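Local coordinates for protein carbonic anhydrase (Sordaria macrospora, PDB 4O1K) that catalyses the reversible hydration of carbon dioxide to bicarbonate as a zinc-dependent, tetrameric beta-carbonic anhydrase, at residues P189-G193 with D205-F210; N79-C85 with W133-I137. The contacts are given in a common frame with arbitrary orientation. Residue numbers count along the deposited sequence, not the author numbering.

Contact 1: residues P189-G193 with D205-F210; sequences PVIHG and DLNVDF
An Asx turn at the end of a beta hairpin opens this contact: strand 190-197 and strand 202-205 run antiparallel, and where the second one ends, residues 206-210 carry on alongside the start of the first, toward helix 210-218. L206 N donates to G193 O (3.0 Å, 161°), while D205 OD1 accepts from N207 N at 2.8 Å, closing the Asx turn; N207 itself adopts a left-handed conformation (52/52). CA atoms lie 5.6 Å apart for G193 and L206 and 6.4 Å for I191 and F210. Past the single L206-G193 bond, waters link the two backbones. Water 1 donates to I191 O (2.7 Å) and V208 O (3.1 Å); water 3 accepts from G193 N (3.0 Å) and V208 N (2.9 Å) and donates to D205 OD1 (2.9 Å). V208 (chi1 t) sets CG2 3.7 Å from G193 CA, so close that a CB at G193 would clash. F210 (t, chi2 60°) lays one ring face over the backbone at V190 and I191, with CD1 3.9 Å from I191 CB and CE2 4.1 Å from V190 CG1. P189 follows a cis peptide bond. D209, the N-cap of helix 210-218, points away. Beyond the pair, Y183 of helix 177-186 meets the F210 ring edge-to-face, V174 of helix 154-174 touches I191 and F210, and strand 106-112 pairs in parallel with strand 190-197.

Contact 2: residues N79-C85 with W133-I137; sequences NIANLVC and WLRNI
At the apolar centre, one face of the W133 indole, on helix 130-143, receives two side chains of loop 79-85. L83 CD1 makes a CH-pi contact 3.7 Å from the centroid of the five-membered ring, and C85 SG a sulfur-aromatic contact 4.4 Å from that of the six-membered ring. W133 takes chi1 t with chi2 near -99°, whereas L83 (m, t) and C85 (m) both direct CB toward the helix. A81 CB meets I137 CD1 at 3.5 Å, and L83 CD2 lies 4.0 Å from I137 CG1. CA atoms of C85 and N136 are 7.8 Å apart. The polar edge is a type II turn from N79 to N82, whose I80 O accepts from W133 NE1 (2.9 Å, 168°). N79 (chi1 p) braces the loop from within: its OD1 accepts from L83 N at 2.8 Å and its ND2 donates to L83 O at 2.9 Å. The indole bond and face contacts thus hold a loop whose A81 side chain lies about 5 Å from the zinc ion. Leading from strand 74-79 to helix 89-100, the loop packs against helix 130-143, with helix 154-174 touching L83 and V84, and T87 of the third subunit packing on C85 and W133.

Overall arrangement
Contacts 1 and 2 illustrate how loops that follow strands are fixed at different distances from the metal. Their centres lie 19 Å apart and their nearest atoms about 8 Å apart, without touching; along the chain contact 2 is complete before contact 1 begins. Helix 154-174 lies against both. The zinc, held by C56, D58, H112 and C115, is about 5 Å from the side chain of A81 in contact 2 but about 13 Å from that of L206 in contact 1. Contact 2 therefore lies beside the active site, and two other subunits pack on it. Contact 1 packs the lead-in and first residue of helix 210-218 on the start of strand 190-197, and F22 of the second subunit packs on its D205.

Contact 1: residues P189-G193 with D205-F210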
ATOM      1  N   PRO A 189      12.838   2.704  21.741  1.00 33.49           N
ATOM      2  CA  PRO A 189      12.801   1.258  21.975  1.00 34.31           C
ATOM      3  C   PRO A 189      14.056   0.557  21.496  1.00 36.07           C
ATOM      4  O   PRO A 189      14.783   1.060  20.635  1.00 34.90           O
ATOM      5  CB  PRO A 189      11.612   0.795  21.117  1.00 36.11           C
ATOM      6  CG  PRO A 189      11.555   1.785  19.997  1.00 37.20           C
ATOM      7  CD  PRO A 189      11.911   3.105  20.663  1.00 36.42           C
ATOM      8  N   VAL A 190      14.320  -0.611  22.066  1.00 32.97           N
ATOM      9  CA  VAL A 190      15.350  -1.448  21.494  1.00 32.63           C
ATOM     10  C   VAL A 190      14.656  -2.550  20.706  1.00 30.67           C
ATOM     11  O   VAL A 190      13.501  -2.920  20.976  1.00 33.90           O
ATOM     12  CB  VAL A 190      16.317  -2.016  22.545  1.00 45.72           C
ATOM     13  CG1 VAL A 190      17.113  -0.873  23.211  1.00 48.96           C
ATOM     14  CG2 VAL A 190      15.565  -2.820  23.585  1.00 47.73           C
ATOM     15  N   ILE A 191      15.374  -3.063  19.736  1.00 30.16           N
ATOM     16  CA  ILE A 191      14.811  -3.987  18.777  1.00 30.85           C
ATOM     17  C   ILE A 191      15.363  -5.387  18.964  1.00 35.42           C
ATOM     18  O   ILE A 191      16.579  -5.557  19.156  1.00 37.14           O
ATOM     19  CB  ILE A 191      15.153  -3.480  17.397  1.00 37.42           C
ATOM     20  CG1 ILE A 191      14.125  -2.428  17.008  1.00 44.17           C
ATOM     21  CG2 ILE A 191      15.163  -4.592  16.383  1.00 40.33           C
ATOM     22  CD1 ILE A 191      14.429  -1.815  15.748  1.00 47.59           C
ATOM     23  N   HIS A 192      14.479  -6.382  18.899  1.00 30.35           N
ATOM     24  CA  HIS A 192      14.885  -7.774  19.068  1.00 32.27           C
ATOM     25  C   HIS A 192      14.422  -8.599  17.889  1.00 32.13           C
ATOM     26  O   HIS A 192      13.347  -8.340  17.335  1.00 30.81           O
ATOM     27  CB  HIS A 192      14.248  -8.376  20.307  1.00 37.22           C
ATOM     28  CG  HIS A 192      14.379  -7.538  21.533  1.00 39.13           C
ATOM     29  ND1 HIS A 192      15.428  -7.674  22.420  1.00 44.44           N
ATOM     30  CD2 HIS A 192      13.565  -6.590  22.052  1.00 42.88           C
ATOM     31  CE1 HIS A 192      15.266  -6.821  23.418  1.00 42.93           C
ATOM     32  NE2 HIS A 192      14.139  -6.158  23.224  1.00 41.37           N
ATOM     33  N   GLY A 193      15.235  -9.591  17.516  1.00 29.70           N
ATOM     34  CA  GLY A 193      14.858 -10.525  16.465  1.00 29.75           C
ATOM     35  C   GLY A 193      14.859 -11.902  17.097  1.00 26.21           C
ATOM     36  O   GLY A 193      15.893 -12.382  17.506  1.00 27.59           O
ATOM     37  N   ASP A 205      16.821 -16.270  20.695  1.00 38.14           N
ATOM     38  CA  ASP A 205      17.243 -14.915  20.381  1.00 38.17           C
ATOM     39  C   ASP A 205      18.295 -14.994  19.261  1.00 36.44           C
ATOM     40  O   ASP A 205      19.285 -15.700  19.383  1.00 39.19           O
ATOM     41  CB  ASP A 205      17.843 -14.281  21.640  1.00 39.13           C
ATOM     42  CG  ASP A 205      18.117 -12.795  21.478  1.00 42.34           C
ATOM     43  OD1 ASP A 205      17.927 -12.272  20.361  1.00 36.21           O
ATOM     44  OD2 ASP A 205      18.548 -12.156  22.468  1.00 43.63           O
ATOM     45  N   LEU A 206      18.070 -14.268  18.174  1.00 36.76           N
ATOM     46  CA  LEU A 206      19.037 -14.212  17.080  1.00 38.56           C
ATOM     47  C   LEU A 206      20.124 -13.217  17.403  1.00 43.31           C
ATOM     48  O   LEU A 206      21.088 -13.062  16.634  1.00 40.62           O
ATOM     49  CB  LEU A 206      18.340 -13.801  15.791  1.00 36.75           C
ATOM     50  CG  LEU A 206      17.310 -14.838  15.380  1.00 36.97           C
ATOM     51  CD1 LEU A 206      16.665 -14.395  14.073  1.00 40.12           C
ATOM     52  CD2 LEU A 206      17.946 -16.213  15.261  1.00 39.41           C
ATOM     53  N   ASN A 207      19.986 -12.567  18.561  1.00 44.02           N
ATOM     54  CA  ASN A 207      21.006 -11.639  19.047  1.00 44.82           C
ATOM     55  C   ASN A 207      21.335 -10.612  17.979  1.00 44.36           C
ATOM     56  O   ASN A 207      22.498 -10.424  17.612  1.00 45.85           O
ATOM     57  CB  ASN A 207      22.250 -12.392  19.507  1.00 49.87           C
ATOM     58  CG  ASN A 207      21.938 -13.390  20.614  1.00 53.83           C
ATOM     59  OD1 ASN A 207      21.149 -13.105  21.509  1.00 53.93           O
ATOM     60  ND2 ASN A 207      22.541 -14.566  20.542  1.00 55.25           N
ATOM     61  N   VAL A 208      20.282  -9.981  17.477  1.00 41.81           N
ATOM     62  CA  VAL A 208      20.386  -8.943  16.456  1.00 46.22           C
ATOM     63  C   VAL A 208      21.221  -7.779  16.989  1.00 54.49           C
ATOM     64  O   VAL A 208      20.880  -7.183  18.015  1.00 58.95           O
ATOM     65  CB  VAL A 208      18.990  -8.445  16.066  1.00 44.06           C
ATOM     66  CG1 VAL A 208      19.080  -7.216  15.206  1.00 44.79           C
ATOM     67  CG2 VAL A 208      18.217  -9.547  15.337  1.00 38.33           C
ATOM     68  N   ASP A 209      22.323  -7.469  16.314  1.00 52.69           N
ATOM     69  CA  ASP A 209      23.222  -6.426  16.799  1.00 55.23           C
ATOM     70  C   ASP A 209      22.635  -5.060  16.472  1.00 55.17           C
ATOM     71  O   ASP A 209      22.927  -4.480  15.426  1.00 55.73           O
ATOM     72  CB  ASP A 209      24.614  -6.595  16.184  1.00 57.04           C
ATOM     73  CG  ASP A 209      25.659  -5.700  16.836  1.00 60.32           C
ATOM     74  OD1 ASP A 209      26.866  -6.016  16.718  1.00 63.72           O
ATOM     75  OD2 ASP A 209      25.272  -4.689  17.471  1.00 59.82           O
ATOM     76  N   PHE A 210      21.807  -4.555  17.381  1.00 55.90           N
ATOM     77  CA  PHE A 210      20.948  -3.404  17.115  1.00 55.11           C
ATOM     78  C   PHE A 210      21.726  -2.114  16.843  1.00 56.43           C
ATOM     79  O   PHE A 210      21.429  -1.385  15.897  1.00 55.86           O
ATOM     80  CB  PHE A 210      19.955  -3.246  18.273  1.00 55.38           C
ATOM     81  CG  PHE A 210      19.258  -1.922  18.317  1.00 55.05           C
ATOM     82  CD1 PHE A 210      18.473  -1.489  17.257  1.00 56.49           C
ATOM     83  CD2 PHE A 210      19.357  -1.125  19.446  1.00 57.81           C
ATOM     84  CE1 PHE A 210      17.824  -0.265  17.315  1.00 57.32           C
ATOM     85  CE2 PHE A 210      18.716   0.089  19.514  1.00 60.38           C
ATOM     86  CZ  PHE A 210      17.946   0.526  18.448  1.00 60.87           C
TER
HETATM   87  O   HOH W   1      18.511  -7.317  19.994  1.00 48.56           O
HETATM   88  O   HOH W   2      16.786  -9.774  22.744  1.00 44.39           O
HETATM   89  O   HOH W   3      17.885  -9.722  19.003  1.00 27.49           O

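Contact 2: residues N79-C85 with W133-I137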
ATOM      1  N   ASN A  79       1.329 -10.629  10.340  1.00 21.42           N
ATOM      2  CA  ASN A  79       1.096 -10.660   8.881  1.00 23.53           C
ATOM      3  C   ASN A  79       1.808 -11.859   8.296  1.00 25.08           C
ATOM      4  O   ASN A  79       2.488 -12.551   9.024  1.00 25.96           O
ATOM      5  CB  ASN A  79       1.539  -9.354   8.199  1.00 22.91           C
ATOM      6  CG  ASN A  79       3.022  -9.103   8.285  1.00 23.48           C
ATOM      7  OD1 ASN A  79       3.842  -9.985   8.058  1.00 25.54           O
ATOM      8  ND2 ASN A  79       3.384  -7.843   8.559  1.00 23.77           N
ATOM      9  N   ILE A  80       1.641 -12.137   7.009  1.00 22.80           N
ATOM     10  CA  ILE A  80       2.275 -13.339   6.455  1.00 24.81           C
ATOM     11  C   ILE A  80       3.798 -13.152   6.424  1.00 27.31           C
ATOM     12  O   ILE A  80       4.329 -12.263   5.740  1.00 22.27           O
ATOM     13  CB  ILE A  80       1.740 -13.669   5.051  1.00 25.11           C
ATOM     14  CG1 ILE A  80       0.297 -14.178   5.136  1.00 26.18           C
ATOM     15  CG2 ILE A  80       2.610 -14.748   4.401  1.00 28.98           C
ATOM     16  CD1 ILE A  80      -0.437 -14.106   3.774  1.00 30.65           C
ATOM     17  N   ALA A  81       4.489 -14.000   7.193  1.00 26.76           N
ATOM     18  CA  ALA A  81       5.945 -14.030   7.316  1.00 29.60           C
ATOM     19  C   ALA A  81       6.557 -12.841   8.032  1.00 30.26           C
ATOM     20  O   ALA A  81       7.738 -12.555   7.876  1.00 31.30           O
ATOM     21  CB  ALA A  81       6.639 -14.324   5.948  1.00 25.98           C
ATOM     22  N   ASN A  82       5.757 -12.177   8.867  1.00 28.92           N
ATOM     23  CA  ASN A  82       6.268 -11.156   9.777  1.00 26.36           C
ATOM     24  C   ASN A  82       7.134 -10.114   9.075  1.00 25.63           C
ATOM     25  O   ASN A  82       8.264  -9.831   9.517  1.00 23.28           O
ATOM     26  CB  ASN A  82       6.982 -11.774  11.013  1.00 23.15           C
ATOM     27  CG  ASN A  82       8.002 -12.873  10.660  1.00 26.58           C
ATOM     28  OD1 ASN A  82       7.670 -14.066  10.629  1.00 24.80           O
ATOM     29  ND2 ASN A  82       9.252 -12.473  10.412  1.00 24.29           N
ATOM     30  N   LEU A  83       6.606  -9.579   7.968  1.00 22.74           N
ATOM     31  CA  LEU A  83       7.326  -8.603   7.154  1.00 22.40           C
ATOM     32  C   LEU A  83       7.144  -7.154   7.601  1.00 22.79           C
ATOM     33  O   LEU A  83       6.059  -6.743   8.054  1.00 25.05           O
ATOM     34  CB  LEU A  83       6.880  -8.706   5.685  1.00 20.79           C
ATOM     35  CG  LEU A  83       7.093 -10.043   5.010  1.00 24.06           C
ATOM     36  CD1 LEU A  83       6.586 -10.014   3.552  1.00 29.41           C
ATOM     37  CD2 LEU A  83       8.566 -10.370   5.001  1.00 26.01           C
ATOM     38  N   VAL A  84       8.212  -6.360   7.439  1.00 22.40           N
ATOM     39  CA  VAL A  84       8.129  -4.918   7.667  1.00 22.59           C
ATOM     40  C   VAL A  84       8.505  -4.261   6.332  1.00 24.89           C
ATOM     41  O   VAL A  84       9.700  -4.103   6.031  1.00 25.59           O
ATOM     42  CB  VAL A  84       9.098  -4.491   8.794  1.00 25.26           C
ATOM     43  CG1 VAL A  84       9.068  -3.008   8.980  1.00 23.91           C
ATOM     44  CG2 VAL A  84       8.683  -5.155  10.131  1.00 23.21           C
ATOM     45  N   CYS A  85       7.483  -3.942   5.531  1.00 27.32           N
ATOM     46  CA  CYS A  85       7.689  -3.442   4.146  1.00 30.55           C
ATOM     47  C   CYS A  85       7.562  -1.924   4.136  1.00 32.85           C
ATOM     48  O   CYS A  85       6.608  -1.377   4.699  1.00 32.84           O
ATOM     49  CB  CYS A  85       6.626  -4.003   3.217  1.00 29.57           C
ATOM     50  SG  CYS A  85       6.591  -5.831   3.096  1.00 35.89           S
ATOM     51  N   TRP A 133       3.564  -9.768  -2.279  1.00 25.25           N
ATOM     52  CA  TRP A 133       3.881  -9.885  -0.850  1.00 24.19           C
ATOM     53  C   TRP A 133       5.054 -10.831  -0.606  1.00 23.64           C
ATOM     54  O   TRP A 133       6.038 -10.466   0.059  1.00 28.73           O
ATOM     55  CB  TRP A 133       2.630 -10.299  -0.053  1.00 23.47           C
ATOM     56  CG  TRP A 133       2.847 -10.200   1.413  1.00 27.34           C
ATOM     57  CD1 TRP A 133       3.151 -11.212   2.267  1.00 26.57           C
ATOM     58  CD2 TRP A 133       2.761  -9.010   2.208  1.00 28.88           C
ATOM     59  NE1 TRP A 133       3.280 -10.728   3.551  1.00 26.60           N
ATOM     60  CE2 TRP A 133       3.035  -9.368   3.537  1.00 24.89           C
ATOM     61  CE3 TRP A 133       2.481  -7.669   1.915  1.00 26.57           C
ATOM     62  CZ2 TRP A 133       3.029  -8.443   4.576  1.00 26.73           C
ATOM     63  CZ3 TRP A 133       2.486  -6.737   2.952  1.00 24.51           C
ATOM     64  CH2 TRP A 133       2.776  -7.131   4.264  1.00 25.79           C
ATOM     65  N   LEU A 134       4.973 -12.048  -1.141  1.00 28.96           N
ATOM     66  CA  LEU A 134       6.046 -13.021  -0.979  1.00 31.49           C
ATOM     67  C   LEU A 134       7.332 -12.620  -1.673  1.00 31.43           C
ATOM     68  O   LEU A 134       8.418 -13.105  -1.322  1.00 29.30           O
ATOM     69  CB  LEU A 134       5.597 -14.364  -1.506  1.00 34.83           C
ATOM     70  CG  LEU A 134       4.376 -14.873  -0.775  1.00 37.05           C
ATOM     71  CD1 LEU A 134       3.865 -16.139  -1.425  1.00 42.74           C
ATOM     72  CD2 LEU A 134       4.714 -15.106   0.678  1.00 37.21           C
ATOM     73  N   ARG A 135       7.225 -11.720  -2.650  1.00 24.97           N
ATOM     74  CA  ARG A 135       8.426 -11.237  -3.320  1.00 25.07           C
ATOM     75  C   ARG A 135       9.415 -10.686  -2.309  1.00 26.98           C
ATOM     76  O   ARG A 135      10.632 -10.838  -2.472  1.00 28.18           O
ATOM     77  CB  ARG A 135       8.048 -10.167  -4.366  1.00 27.79           C
ATOM     78  CG  ARG A 135       9.217  -9.658  -5.261  1.00 31.42           C
ATOM     79  CD  ARG A 135       8.611  -8.821  -6.381  1.00 31.60           C
ATOM     80  NE  ARG A 135       7.590  -9.624  -7.082  1.00 36.58           N
ATOM     81  CZ  ARG A 135       6.415  -9.188  -7.529  1.00 33.29           C
ATOM     82  NH1 ARG A 135       6.056  -7.916  -7.417  1.00 34.62           N
ATOM     83  NH2 ARG A 135       5.577 -10.036  -8.117  1.00 35.09           N
ATOM     84  N   ASN A 136       8.914 -10.076  -1.237  1.00 27.01           N
ATOM     85  CA  ASN A 136       9.830  -9.502  -0.232  1.00 25.48           C
ATOM     86  C   ASN A 136      10.746 -10.529   0.369  1.00 30.36           C
ATOM     87  O   ASN A 136      11.892 -10.238   0.750  1.00 32.28           O
ATOM     88  CB  ASN A 136       9.009  -8.876   0.883  1.00 28.24           C
ATOM     89  CG  ASN A 136       8.270  -7.663   0.411  1.00 33.29           C
ATOM     90  OD1 ASN A 136       7.045  -7.677   0.250  1.00 38.95           O
ATOM     91  ND2 ASN A 136       9.003  -6.597   0.194  1.00 31.45           N
ATOM     92  N   ILE A 137      10.231 -11.746   0.475  1.00 29.74           N
ATOM     93  CA  ILE A 137      10.984 -12.807   1.089  1.00 27.37           C
ATOM     94  C   ILE A 137      12.026 -13.289   0.086  1.00 32.16           C
ATOM     95  O   ILE A 137      13.179 -13.591   0.443  1.00 32.07           O
ATOM     96  CB  ILE A 137      10.067 -13.956   1.475  1.00 29.30           C
ATOM     97  CG1 ILE A 137       9.103 -13.511   2.587  1.00 29.18           C
ATOM     98  CG2 ILE A 137      10.904 -15.152   1.919  1.00 33.54           C
ATOM     99  CD1 ILE A 137       7.892 -14.365   2.675  1.00 38.90           C
TER